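Long-range contacts in EGF family domain-containing protein (Toxoplasma gondii, PDB 4Z81), which probably takes part in attachment to and invasion of host cells by the parasite, as apical membrane antigen 1 proteins do: residues Ala123-His128 with Cys265-Ser270; Gly216-Asp221 with Asn235-Thr240; Pro349-Arg354 with Ser455-Pro460; Val357-Lys362 with Pro467-Val472. All coordinates share one frame; numbering follows the deposited sequence.

Contact 1: residues Ala123-His128 with Cys265-Ser270; sequences ANVMPH and CWPYKS
Pro267 presses its ring against His128 in a CH-pi contact: CB sits 3.6 Å from the centroid of the His128 imidazole, only 11° off the ring normal and so squarely over one face. A proline suits this place because its ring is a rigid, compact apolar block. Its next carbon meets a different neighbour, Pro267 CG lying 3.7 Å from Val125 CG1. The end of Met126 completes the apolar group; its chain bends at chi2 (-61°) and brings CE to 4.1 Å from Pro267 CG. Beyond the proline, the Lys269 side chain, bent at chi3, slides past the imidazole in the opposite direction, CD 3.7 Å from His128 CE1. Its ammonium does not bond the backbone directly: a water donates to His128 O at 2.7 Å and accepts from Lys269 NZ at 2.7 Å. Behind this first shell, the carboxylate of Glu143 takes the backbone N-H groups of Asn124, Val125 and Met126, which holds the loop just before the cis peptide bond at Pro127. Cys265 is tied to Cys161 by a disulfide. The contact joins two irregular segments, one in the long connection between strands 101-104 and 160-161, the other between helix 252-261 and strand 280-283.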
loop_
_atom_site.group_PDB
_atom_site.type_symbol
_atom_site.label_atom_id
_atom_site.label_comp_id
_atom_site.label_asym_id
_atom_site.label_seq_id
_atom_site.Cartn_x
_atom_site.Cartn_y
_atom_site.Cartn_z
ATOM N N ALA A 123 4.310 -10.480 20.265
ATOM C CA ALA A 123 5.723 -10.123 20.167
ATOM C C ALA A 123 6.442 -10.186 21.513
ATOM O O ALA A 123 7.586 -9.735 21.627
ATOM C CB ALA A 123 5.861 -8.730 19.571
ATOM N N ASN A 124 5.772 -10.743 22.520
ATOM C CA ASN A 124 6.310 -10.818 23.879
ATOM C C ASN A 124 6.590 -9.434 24.457
ATOM O O ASN A 124 7.727 -9.109 24.803
ATOM C CB ASN A 124 7.581 -11.665 23.904
ATOM C CG ASN A 124 7.391 -13.008 23.243
ATOM O OD1 ASN A 124 6.644 -13.851 23.738
ATOM N ND2 ASN A 124 8.063 -13.218 22.115
ATOM N N VAL A 125 5.531 -8.635 24.572
ATOM C CA VAL A 125 5.636 -7.250 25.012
ATOM C C VAL A 125 4.728 -6.980 26.210
ATOM O O VAL A 125 5.130 -6.303 27.159
ATOM C CB VAL A 125 5.273 -6.281 23.856
ATOM C CG1 VAL A 125 5.222 -4.832 24.335
ATOM C CG2 VAL A 125 6.267 -6.431 22.716
ATOM N N MET A 126 3.505 -7.502 26.158
ATOM C CA MET A 126 2.500 -7.221 27.182
ATOM C C MET A 126 2.337 -8.408 28.128
ATOM O O MET A 126 2.191 -9.536 27.670
ATOM C CB MET A 126 1.158 -6.889 26.532
ATOM C CG MET A 126 1.209 -5.736 25.538
ATOM S SD MET A 126 1.736 -4.189 26.292
ATOM C CE MET A 126 1.531 -3.047 24.920
ATOM N N PRO A 127 2.345 -8.161 29.450
ATOM C CA PRO A 127 2.492 -6.861 30.119
ATOM C C PRO A 127 3.932 -6.361 30.098
ATOM O O PRO A 127 4.853 -7.173 30.158
ATOM C CB PRO A 127 2.040 -7.154 31.549
ATOM C CG PRO A 127 2.419 -8.584 31.755
ATOM C CD PRO A 127 2.185 -9.255 30.427
ATOM N N HIS A 128 4.116 -5.047 30.014
ATOM C CA HIS A 128 5.452 -4.466 29.994
ATOM C C HIS A 128 6.037 -4.407 31.402
ATOM O O HIS A 128 7.209 -4.728 31.614
ATOM C CB HIS A 128 5.420 -3.064 29.380
ATOM C CG HIS A 128 6.770 -2.431 29.260
ATOM N ND1 HIS A 128 7.780 -2.972 28.494
ATOM C CD2 HIS A 128 7.280 -1.304 29.813
ATOM C CE1 HIS A 128 8.853 -2.205 28.577
ATOM N NE2 HIS A 128 8.576 -1.186 29.371
ATOM N N CYS A 265 3.994 6.036 21.658
ATOM C CA CYS A 265 2.937 5.577 22.556
ATOM C C CYS A 265 3.194 4.157 23.054
ATOM O O CYS A 265 2.545 3.702 23.993
ATOM C CB CYS A 265 1.581 5.636 21.857
ATOM S SG CYS A 265 1.124 7.286 21.311
ATOM N N TRP A 266 4.139 3.466 22.425
ATOM C CA TRP A 266 4.387 2.058 22.720
ATOM C C TRP A 266 5.568 1.888 23.662
ATOM O O TRP A 266 6.460 2.730 23.691
ATOM C CB TRP A 266 4.641 1.283 21.426
ATOM C CG TRP A 266 3.599 1.528 20.389
ATOM C CD1 TRP A 266 3.782 2.095 19.160
ATOM C CD2 TRP A 266 2.200 1.230 20.489
ATOM N NE1 TRP A 266 2.586 2.162 18.490
ATOM C CE2 TRP A 266 1.600 1.637 19.283
ATOM C CE3 TRP A 266 1.399 0.655 21.483
ATOM C CZ2 TRP A 266 0.235 1.489 19.041
ATOM C CZ3 TRP A 266 0.042 0.508 21.240
ATOM C CH2 TRP A 266 -0.525 0.924 20.029
ATOM N N PRO A 267 5.579 0.792 24.439
ATOM C CA PRO A 267 6.702 0.535 25.342
ATOM C C PRO A 267 7.921 -0.003 24.611
ATOM O O PRO A 267 7.798 -0.574 23.527
ATOM C CB PRO A 267 6.146 -0.519 26.303
ATOM C CG PRO A 267 5.156 -1.266 25.489
ATOM C CD PRO A 267 4.563 -0.274 24.515
ATOM N N TYR A 268 9.089 0.197 25.207
ATOM C CA TYR A 268 10.310 -0.430 24.735
ATOM C C TYR A 268 11.259 -0.663 25.898
ATOM O O TYR A 268 11.342 0.143 26.824
ATOM C CB TYR A 268 11.017 0.418 23.673
ATOM C CG TYR A 268 12.382 -0.136 23.332
ATOM C CD1 TYR A 268 12.511 -1.286 22.568
ATOM C CD2 TYR A 268 13.541 0.470 23.802
ATOM C CE1 TYR A 268 13.751 -1.811 22.267
ATOM C CE2 TYR A 268 14.788 -0.046 23.502
ATOM C CZ TYR A 268 14.886 -1.190 22.735
ATOM O OH TYR A 268 16.119 -1.721 22.429
ATOM N N LYS A 269 11.973 -1.774 25.842
ATOM C CA LYS A 269 13.089 -1.993 26.739
ATOM C C LYS A 269 14.141 -2.781 25.985
ATOM O O LYS A 269 13.832 -3.456 25.000
ATOM C CB LYS A 269 12.645 -2.714 28.011
ATOM C CG LYS A 269 12.462 -4.216 27.879
ATOM C CD LYS A 269 11.554 -4.765 28.983
ATOM C CE LYS A 269 11.946 -4.270 30.380
ATOM N NZ LYS A 269 10.936 -4.648 31.412
ATOM N N SER A 270 15.383 -2.668 26.444
ATOM C CA SER A 270 16.525 -3.270 25.771
ATOM C C SER A 270 16.295 -4.739 25.449
ATOM O O SER A 270 15.942 -5.530 26.324
ATOM C CB SER A 270 17.780 -3.124 26.639
ATOM O OG SER A 270 18.903 -3.712 26.007
HETATM O O HOH W 1 9.005 -6.086 30.130
#

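Contact 2: residues Gly216-Asp221 with Asn235-Thr240; sequences GHKGYD and NPPHVT
Asp221 and Asn235 make a short polar link, Asn235 N donating to Asp221 OD2 at 2.6 Å along the oxygen's anti lone pair. CG of Asp221 stands anti to its backbone N (chi1 -180°), which carries the carboxylate across to the other segment; OD1 accepts from the backbone N of Lys223 and Gly224, holding the group at both ends. Farther along, Gly219 and His238 form an antiparallel hydrogen-bonded pair, Gly219 N to His238 O at 2.8 Å and His238 N to Gly219 O at 2.9 Å, and Thr240 N reaches His217 O at 2.9 Å. Thr240 grips again through OG1, which accepts from His217 N at 3.1 Å, while Gly216 N bonds Thr240 O at 2.8 Å. The non-hydrogen-bonded pair Lys218 and Val239 shares one face, where Lys218 CB runs beside Pro237 CB at 3.8 Å. Because Gly219 carries no side chain on the face of His238, Thr240 CG2 can come to 4.1 Å from Gly219 CA. His238 NE2 bonds Glu208, and His217 NE2 bonds Glu288. Strands 216-219 and 238-242 make a two-stranded antiparallel sheet, the N-to-C directions of the paired segments 136° apart, and Tyr220 beyond it touches Phe194.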
loop_
_atom_site.group_PDB
_atom_site.type_symbol
_atom_site.label_atom_id
_atom_site.label_comp_id
_atom_site.label_asym_id
_atom_site.label_seq_id
_atom_site.Cartn_x
_atom_site.Cartn_y
_atom_site.Cartn_z
ATOM N N GLY A 216 -13.717 -5.015 17.910
ATOM C CA GLY A 216 -14.234 -6.319 17.529
ATOM C C GLY A 216 -13.162 -7.344 17.235
ATOM O O GLY A 216 -13.463 -8.456 16.798
ATOM N N HIS A 217 -11.909 -6.977 17.483
ATOM C CA HIS A 217 -10.782 -7.840 17.154
ATOM C C HIS A 217 -10.240 -8.536 18.393
ATOM O O HIS A 217 -10.449 -8.086 19.520
ATOM C CB HIS A 217 -9.670 -7.031 16.476
ATOM C CG HIS A 217 -10.162 -6.156 15.365
ATOM N ND1 HIS A 217 -10.625 -6.663 14.170
ATOM C CD2 HIS A 217 -10.271 -4.811 15.269
ATOM C CE1 HIS A 217 -10.998 -5.668 13.387
ATOM N NE2 HIS A 217 -10.795 -4.532 14.029
ATOM N N LYS A 218 -9.542 -9.641 18.161
ATOM C CA LYS A 218 -8.877 -10.383 19.222
ATOM C C LYS A 218 -7.565 -9.716 19.608
ATOM O O LYS A 218 -6.622 -9.685 18.815
ATOM C CB LYS A 218 -8.623 -11.821 18.777
ATOM C CG LYS A 218 -9.895 -12.621 18.560
ATOM C CD LYS A 218 -9.595 -14.039 18.121
ATOM C CE LYS A 218 -10.865 -14.871 18.052
ATOM N NZ LYS A 218 -10.685 -16.094 17.225
ATOM N N GLY A 219 -7.512 -9.190 20.829
ATOM C CA GLY A 219 -6.342 -8.470 21.304
ATOM C C GLY A 219 -5.848 -8.959 22.651
ATOM O O GLY A 219 -6.385 -9.915 23.208
ATOM N N TYR A 220 -4.819 -8.300 23.179
ATOM C CA TYR A 220 -4.246 -8.702 24.456
ATOM C C TYR A 220 -5.126 -8.207 25.588
ATOM O O TYR A 220 -5.814 -7.192 25.462
ATOM C CB TYR A 220 -2.811 -8.174 24.615
ATOM C CG TYR A 220 -2.693 -6.748 25.107
ATOM C CD1 TYR A 220 -2.954 -5.677 24.268
ATOM C CD2 TYR A 220 -2.296 -6.475 26.413
ATOM C CE1 TYR A 220 -2.836 -4.371 24.713
ATOM C CE2 TYR A 220 -2.178 -5.176 26.869
ATOM C CZ TYR A 220 -2.446 -4.125 26.013
ATOM O OH TYR A 220 -2.327 -2.829 26.462
ATOM N N ASP A 221 -5.103 -8.948 26.689
ATOM C CA ASP A 221 -5.897 -8.623 27.863
ATOM C C ASP A 221 -5.208 -7.520 28.658
ATOM O O ASP A 221 -4.356 -7.784 29.507
ATOM C CB ASP A 221 -6.100 -9.882 28.714
ATOM C CG ASP A 221 -6.923 -9.629 29.962
ATOM O OD1 ASP A 221 -7.481 -8.524 30.114
ATOM O OD2 ASP A 221 -7.023 -10.555 30.791
ATOM N N ASN A 235 -6.699 -13.176 30.689
ATOM C CA ASN A 235 -7.627 -14.069 30.000
ATOM C C ASN A 235 -7.794 -13.715 28.526
ATOM O O ASN A 235 -8.899 -13.408 28.080
ATOM C CB ASN A 235 -8.990 -14.036 30.688
ATOM C CG ASN A 235 -8.937 -14.577 32.094
ATOM O OD1 ASN A 235 -9.160 -13.849 33.059
ATOM N ND2 ASN A 235 -8.636 -15.863 32.220
ATOM N N PRO A 236 -6.693 -13.761 27.762
ATOM C CA PRO A 236 -6.772 -13.462 26.329
ATOM C C PRO A 236 -7.600 -14.504 25.575
ATOM O O PRO A 236 -7.720 -15.628 26.054
ATOM C CB PRO A 236 -5.308 -13.499 25.885
ATOM C CG PRO A 236 -4.649 -14.425 26.858
ATOM C CD PRO A 236 -5.335 -14.168 28.168
ATOM N N PRO A 237 -8.170 -14.139 24.416
ATOM C CA PRO A 237 -8.139 -12.800 23.822
ATOM C C PRO A 237 -9.180 -11.874 24.432
ATOM O O PRO A 237 -10.245 -12.335 24.839
ATOM C CB PRO A 237 -8.449 -13.055 22.339
ATOM C CG PRO A 237 -8.424 -14.552 22.158
ATOM C CD PRO A 237 -8.753 -15.122 23.491
ATOM N N HIS A 238 -8.860 -10.588 24.503
ATOM C CA HIS A 238 -9.828 -9.563 24.859
ATOM C C HIS A 238 -10.329 -8.906 23.580
ATOM O O HIS A 238 -9.539 -8.604 22.688
ATOM C CB HIS A 238 -9.206 -8.520 25.785
ATOM C CG HIS A 238 -10.036 -7.286 25.949
ATOM N ND1 HIS A 238 -11.027 -7.176 26.900
ATOM C CD2 HIS A 238 -10.022 -6.106 25.284
ATOM C CE1 HIS A 238 -11.588 -5.983 26.814
ATOM N NE2 HIS A 238 -10.996 -5.315 25.841
ATOM N N VAL A 239 -11.639 -8.695 23.495
ATOM C CA VAL A 239 -12.242 -8.067 22.328
ATOM C C VAL A 239 -11.983 -6.567 22.370
ATOM O O VAL A 239 -12.392 -5.880 23.308
ATOM C CB VAL A 239 -13.763 -8.351 22.261
ATOM C CG1 VAL A 239 -14.413 -7.632 21.078
ATOM C CG2 VAL A 239 -14.013 -9.852 22.174
ATOM N N THR A 240 -11.294 -6.063 21.352
ATOM C CA THR A 240 -10.928 -4.651 21.303
ATOM C C THR A 240 -12.125 -3.736 21.094
ATOM O O THR A 240 -13.146 -4.133 20.531
ATOM C CB THR A 240 -9.929 -4.365 20.168
ATOM O OG1 THR A 240 -10.554 -4.624 18.905
ATOM C CG2 THR A 240 -8.679 -5.226 20.312
#

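Contact 3: residues Pro349-Arg354 with Ser455-Pro460; sequences PLKNVR and SIAIDP
Leu350 and Ile458 are joined by a single backbone bridge, their CA atoms 5.1 Å apart. Both bonds fall on Ile458: its N donates to Pro349 O at 2.9 Å, with an N-H...O angle of 164°, and its O accepts from Lys351 N, also at 2.9 Å. Ala457, whose methyl is small enough to lie close to the other backbone, has CB 3.5 Å from Pro349 O and 3.6 Å from Lys351 CB. Val353 CG1 points at the ring of Pro460 and stops 3.9 Å from its CG, beyond the corner at Lys351 and Asn352. The Lys351 chain is extended beyond CG and crosses Asp459, whose carboxylate oxygen OD1 comes 3.6 Å from Lys351 CE. The opposite charges stop short of a salt bridge, with Lys351 NZ 4.4 Å from Asp459 OD2. Instead two waters donate to Asp459 OD1, one also donating to Lys351 O and the other to Asn352 OD1, so the carboxylate is tied to the corner through solvent. Pro349 and Ala457 both rest on Met444 of strand 443-447, while Leu350 and Pro460 touch Leu437 of strand 436-440; the loop after strand 443-447 is thereby laid along the chain that enters strand 353-359.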
loop_
_atom_site.group_PDB
_atom_site.type_symbol
_atom_site.label_atom_id
_atom_site.label_comp_id
_atom_site.label_asym_id
_atom_site.label_seq_id
_atom_site.Cartn_x
_atom_site.Cartn_y
_atom_site.Cartn_z
ATOM N N PRO A 349 -9.196 -0.118 -11.065
ATOM C CA PRO A 349 -8.660 -0.312 -12.416
ATOM C C PRO A 349 -9.315 0.646 -13.394
ATOM O O PRO A 349 -10.326 1.259 -13.050
ATOM C CB PRO A 349 -9.027 -1.763 -12.746
ATOM C CG PRO A 349 -9.290 -2.403 -11.432
ATOM C CD PRO A 349 -9.858 -1.335 -10.564
ATOM N N LEU A 350 -8.748 0.766 -14.591
ATOM C CA LEU A 350 -9.291 1.651 -15.613
ATOM C C LEU A 350 -10.003 0.840 -16.680
ATOM O O LEU A 350 -9.373 0.071 -17.402
ATOM C CB LEU A 350 -8.182 2.492 -16.245
ATOM C CG LEU A 350 -7.257 3.217 -15.266
ATOM C CD1 LEU A 350 -6.176 3.975 -16.026
ATOM C CD2 LEU A 350 -8.050 4.161 -14.373
ATOM N N LYS A 351 -11.318 1.008 -16.775
ATOM C CA LYS A 351 -12.108 0.254 -17.741
ATOM C C LYS A 351 -12.020 0.864 -19.133
ATOM O O LYS A 351 -11.936 2.084 -19.292
ATOM C CB LYS A 351 -13.576 0.177 -17.304
ATOM C CG LYS A 351 -14.244 1.523 -17.087
ATOM C CD LYS A 351 -15.734 1.357 -16.831
ATOM C CE LYS A 351 -16.405 2.681 -16.509
ATOM N NZ LYS A 351 -17.888 2.536 -16.427
ATOM N N ASN A 352 -12.027 -0.014 -20.130
ATOM C CA ASN A 352 -12.108 0.371 -21.531
ATOM C C ASN A 352 -10.946 1.224 -22.025
ATOM O O ASN A 352 -11.131 2.068 -22.900
ATOM C CB ASN A 352 -13.421 1.118 -21.786
ATOM C CG ASN A 352 -14.639 0.308 -21.386
ATOM O OD1 ASN A 352 -15.429 0.727 -20.542
ATOM N ND2 ASN A 352 -14.792 -0.862 -21.991
ATOM N N VAL A 353 -9.753 1.005 -21.479
ATOM C CA VAL A 353 -8.563 1.671 -21.997
ATOM C C VAL A 353 -7.358 0.740 -22.040
ATOM O O VAL A 353 -7.332 -0.295 -21.369
ATOM C CB VAL A 353 -8.198 2.924 -21.176
ATOM C CG1 VAL A 353 -9.170 4.056 -21.480
ATOM C CG2 VAL A 353 -8.166 2.613 -19.686
ATOM N N ARG A 354 -6.374 1.124 -22.851
ATOM C CA ARG A 354 -5.141 0.366 -23.039
ATOM C C ARG A 354 -3.940 1.269 -22.788
ATOM O O ARG A 354 -3.904 2.402 -23.279
ATOM C CB ARG A 354 -5.059 -0.204 -24.458
ATOM C CG ARG A 354 -6.255 -1.030 -24.898
ATOM C CD ARG A 354 -6.391 -1.017 -26.418
ATOM N NE ARG A 354 -5.180 -1.483 -27.087
ATOM C CZ ARG A 354 -4.896 -1.270 -28.369
ATOM N NH1 ARG A 354 -5.734 -0.588 -29.140
ATOM N NH2 ARG A 354 -3.765 -1.732 -28.883
ATOM N N SER A 455 -14.958 -5.110 -11.388
ATOM C CA SER A 455 -16.306 -4.567 -11.346
ATOM C C SER A 455 -16.352 -3.150 -10.764
ATOM O O SER A 455 -17.369 -2.467 -10.887
ATOM C CB SER A 455 -17.218 -5.497 -10.540
ATOM O OG SER A 455 -16.939 -5.409 -9.153
ATOM N N ILE A 456 -15.259 -2.705 -10.142
ATOM C CA ILE A 456 -15.198 -1.342 -9.603
ATOM C C ILE A 456 -14.406 -0.392 -10.514
ATOM O O ILE A 456 -14.116 0.743 -10.133
ATOM C CB ILE A 456 -14.571 -1.317 -8.182
ATOM C CG1 ILE A 456 -13.068 -1.621 -8.228
ATOM C CG2 ILE A 456 -15.290 -2.306 -7.271
ATOM C CD1 ILE A 456 -12.360 -1.431 -6.900
ATOM N N ALA A 457 -14.059 -0.858 -11.711
ATOM C CA ALA A 457 -13.227 -0.078 -12.627
ATOM C C ALA A 457 -13.867 1.263 -12.984
ATOM O O ALA A 457 -15.091 1.389 -13.020
ATOM C CB ALA A 457 -12.950 -0.880 -13.886
ATOM N N ILE A 458 -13.027 2.265 -13.233
ATOM C CA ILE A 458 -13.503 3.603 -13.574
ATOM C C ILE A 458 -12.887 4.086 -14.875
ATOM O O ILE A 458 -11.960 3.475 -15.395
ATOM C CB ILE A 458 -13.177 4.626 -12.461
ATOM C CG1 ILE A 458 -11.661 4.763 -12.288
ATOM C CG2 ILE A 458 -13.847 4.213 -11.160
ATOM C CD1 ILE A 458 -11.239 5.847 -11.317
ATOM N N ASP A 459 -13.410 5.194 -15.389
ATOM C CA ASP A 459 -12.826 5.856 -16.545
ATOM C C ASP A 459 -11.664 6.735 -16.100
ATOM O O ASP A 459 -11.723 7.340 -15.031
ATOM C CB ASP A 459 -13.867 6.711 -17.268
ATOM C CG ASP A 459 -14.908 5.885 -17.986
ATOM O OD1 ASP A 459 -14.539 4.873 -18.618
ATOM O OD2 ASP A 459 -16.097 6.255 -17.919
ATOM N N PRO A 460 -10.601 6.812 -16.913
ATOM C CA PRO A 460 -9.545 7.776 -16.600
ATOM C C PRO A 460 -10.007 9.183 -16.941
ATOM O O PRO A 460 -11.087 9.338 -17.513
ATOM C CB PRO A 460 -8.394 7.338 -17.505
ATOM C CG PRO A 460 -9.077 6.759 -18.690
ATOM C CD PRO A 460 -10.322 6.085 -18.165
HETATM O O HOH W 2 -12.570 4.599 -20.167
HETATM O O HOH W 3 -16.279 3.254 -19.919
#

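Contact 4: residues Val357-Lys362 with Pro467-Val472; sequences VVSKGK and PEDKCV
A compact polar and ionic contact, centred on the carboxylate of Asp469, joins the end of strand 353-359 and the turn after it to the loop that runs toward strand 480-483. Ser359 supplies the shortest bond: its hydroxyl donates to Asp469 OD2 at 2.6 Å, on the lone pair pointing away from the other oxygen. Both CB atoms point toward the other segment, and with Ser359 OG (chi1 -176°) and Asp469 CG (also -176°) anti to the backbone N the two groups meet. Lys360 then reaches over at about a right angle to Asp469, its methylenes passing close to OD2. The ammonium forms a salt bridge, Lys360 NZ lying 3.2 Å from Asp469 OD2 and 3.3 Å from OD1, though each hydrogen bond within it is weak. A third weak bond runs from Lys360 NZ to Cys471 O at 3.1 Å. The long flexible lysine can thus span from the turn to two points of the opposite loop. Asp469 also shapes its own loop as an Asx turn, OD1 accepting from Cys471 N at 2.9 Å. Cys471 itself is disulfide-bonded to Cys482 of strand 480-483, consistent with the first-to-third cysteine link of an EGF-like module. On the other side, Lys360 and Gly361 both have positive phi, which glycine readily adopts, as the chain reverses between the antiparallel strands 353-359 and 363-366. Backbone bonds from Pro467 and Asp469 to Cys364 lay the loop along the latter strand, and the side chain of Asp469 touches Tyr363 and Val484.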
loop_
_atom_site.group_PDB
_atom_site.type_symbol
_atom_site.label_atom_id
_atom_site.label_comp_id
_atom_site.label_asym_id
_atom_site.label_seq_id
_atom_site.Cartn_x
_atom_site.Cartn_y
_atom_site.Cartn_z
ATOM N N VAL A 357 2.107 4.711 -25.242
ATOM C CA VAL A 357 3.037 5.830 -25.252
ATOM C C VAL A 357 2.642 6.753 -26.394
ATOM O O VAL A 357 1.936 6.340 -27.316
ATOM C CB VAL A 357 4.510 5.383 -25.421
ATOM C CG1 VAL A 357 4.960 4.568 -24.215
ATOM C CG2 VAL A 357 4.695 4.589 -26.709
ATOM N N VAL A 358 3.084 8.003 -26.326
ATOM C CA VAL A 358 2.693 8.994 -27.323
ATOM C C VAL A 358 3.351 8.699 -28.665
ATOM O O VAL A 358 4.515 8.300 -28.729
ATOM C CB VAL A 358 3.061 10.423 -26.872
ATOM C CG1 VAL A 358 2.763 11.448 -27.975
ATOM C CG2 VAL A 358 2.307 10.783 -25.601
ATOM N N SER A 359 2.589 8.906 -29.734
ATOM C CA SER A 359 3.084 8.724 -31.090
ATOM C C SER A 359 2.672 9.911 -31.948
ATOM O O SER A 359 1.497 10.273 -31.998
ATOM C CB SER A 359 2.556 7.420 -31.691
ATOM O OG SER A 359 3.108 7.190 -32.975
ATOM N N LYS A 360 3.654 10.514 -32.611
ATOM C CA LYS A 360 3.424 11.664 -33.475
ATOM C C LYS A 360 2.685 12.783 -32.748
ATOM O O LYS A 360 1.784 13.406 -33.303
ATOM C CB LYS A 360 2.656 11.236 -34.727
ATOM C CG LYS A 360 3.466 10.330 -35.641
ATOM C CD LYS A 360 2.588 9.606 -36.649
ATOM C CE LYS A 360 3.362 8.505 -37.360
ATOM N NZ LYS A 360 2.465 7.491 -37.975
ATOM N N GLY A 361 3.064 13.018 -31.494
ATOM C CA GLY A 361 2.655 14.213 -30.777
ATOM C C GLY A 361 1.276 14.197 -30.140
ATOM O O GLY A 361 1.113 14.659 -29.007
ATOM N N LYS A 362 0.281 13.684 -30.857
ATOM C CA LYS A 362 -1.101 13.747 -30.390
ATOM C C LYS A 362 -1.845 12.429 -30.570
ATOM O O LYS A 362 -3.072 12.385 -30.492
ATOM C CB LYS A 362 -1.843 14.873 -31.117
ATOM C CG LYS A 362 -1.795 14.774 -32.632
ATOM C CD LYS A 362 -2.588 15.899 -33.284
ATOM C CE LYS A 362 -2.537 15.810 -34.801
ATOM N NZ LYS A 362 -3.454 16.791 -35.451
ATOM N N PRO A 467 -6.549 9.288 -29.603
ATOM C CA PRO A 467 -6.840 8.355 -30.696
ATOM C C PRO A 467 -5.621 7.497 -31.018
ATOM O O PRO A 467 -4.498 7.984 -30.920
ATOM C CB PRO A 467 -7.195 9.276 -31.871
ATOM C CG PRO A 467 -7.560 10.588 -31.249
ATOM C CD PRO A 467 -6.731 10.692 -30.006
ATOM N N GLU A 468 -5.833 6.237 -31.381
ATOM C CA GLU A 468 -4.713 5.359 -31.683
ATOM C C GLU A 468 -4.025 5.785 -32.973
ATOM O O GLU A 468 -4.675 6.216 -33.920
ATOM C CB GLU A 468 -5.171 3.903 -31.793
ATOM C CG GLU A 468 -4.032 2.931 -32.087
ATOM C CD GLU A 468 -4.477 1.484 -32.080
ATOM O OE1 GLU A 468 -5.690 1.233 -31.933
ATOM O OE2 GLU A 468 -3.611 0.598 -32.225
ATOM N N ASP A 469 -2.701 5.678 -32.993
ATOM C CA ASP A 469 -1.936 5.878 -34.216
ATOM C C ASP A 469 -1.918 4.569 -34.991
ATOM O O ASP A 469 -1.067 3.711 -34.753
ATOM C CB ASP A 469 -0.514 6.341 -33.902
ATOM C CG ASP A 469 0.291 6.665 -35.150
ATOM O OD1 ASP A 469 -0.213 6.449 -36.271
ATOM O OD2 ASP A 469 1.442 7.128 -35.005
ATOM N N LYS A 470 -2.868 4.415 -35.907
ATOM C CA LYS A 470 -2.952 3.209 -36.722
ATOM C C LYS A 470 -2.045 3.306 -37.952
ATOM O O LYS A 470 -2.045 2.416 -38.804
ATOM C CB LYS A 470 -4.399 2.957 -37.150
ATOM C CG LYS A 470 -5.332 2.640 -35.997
ATOM C CD LYS A 470 -6.773 2.539 -36.455
ATOM C CE LYS A 470 -7.724 2.486 -35.268
ATOM N NZ LYS A 470 -9.152 2.455 -35.687
ATOM N N CYS A 471 -1.269 4.384 -38.030
ATOM C CA CYS A 471 -0.362 4.614 -39.153
ATOM C C CYS A 471 1.094 4.348 -38.776
ATOM O O CYS A 471 2.014 4.765 -39.478
ATOM C CB CYS A 471 -0.512 6.046 -39.663
ATOM S SG CYS A 471 -2.093 6.359 -40.465
ATOM N N VAL A 472 1.301 3.656 -37.661
ATOM C CA VAL A 472 2.641 3.246 -37.265
ATOM C C VAL A 472 3.190 2.285 -38.313
ATOM O O VAL A 472 2.520 1.328 -38.698
ATOM C CB VAL A 472 2.643 2.581 -35.869
ATOM C CG1 VAL A 472 3.994 1.932 -35.564
ATOM C CG2 VAL A 472 2.295 3.607 -34.799
#

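In the fold
The four contacts form two groups, well separated in the chain; contacts 1 and 4, 59 Å apart between centres, lie on opposite sides of its centre. Contacts 1 and 2 have centres 17 Å apart and touch where Met126 CB meets Tyr220 CD2 at 3.5 Å; in sequence, both segments of contact 2 fall between those of contact 1. Contacts 3 and 4 share strand 353-359, lie 21 Å apart between centres, and are linked by a long, weak ion pair between Arg354 and Glu468; their segments alternate along the chain. A glycerol, probably from the crystallisation liquor, lies beside contact 1, bonded to Trp266 O and about 4 Å from the Tyr268 side chain.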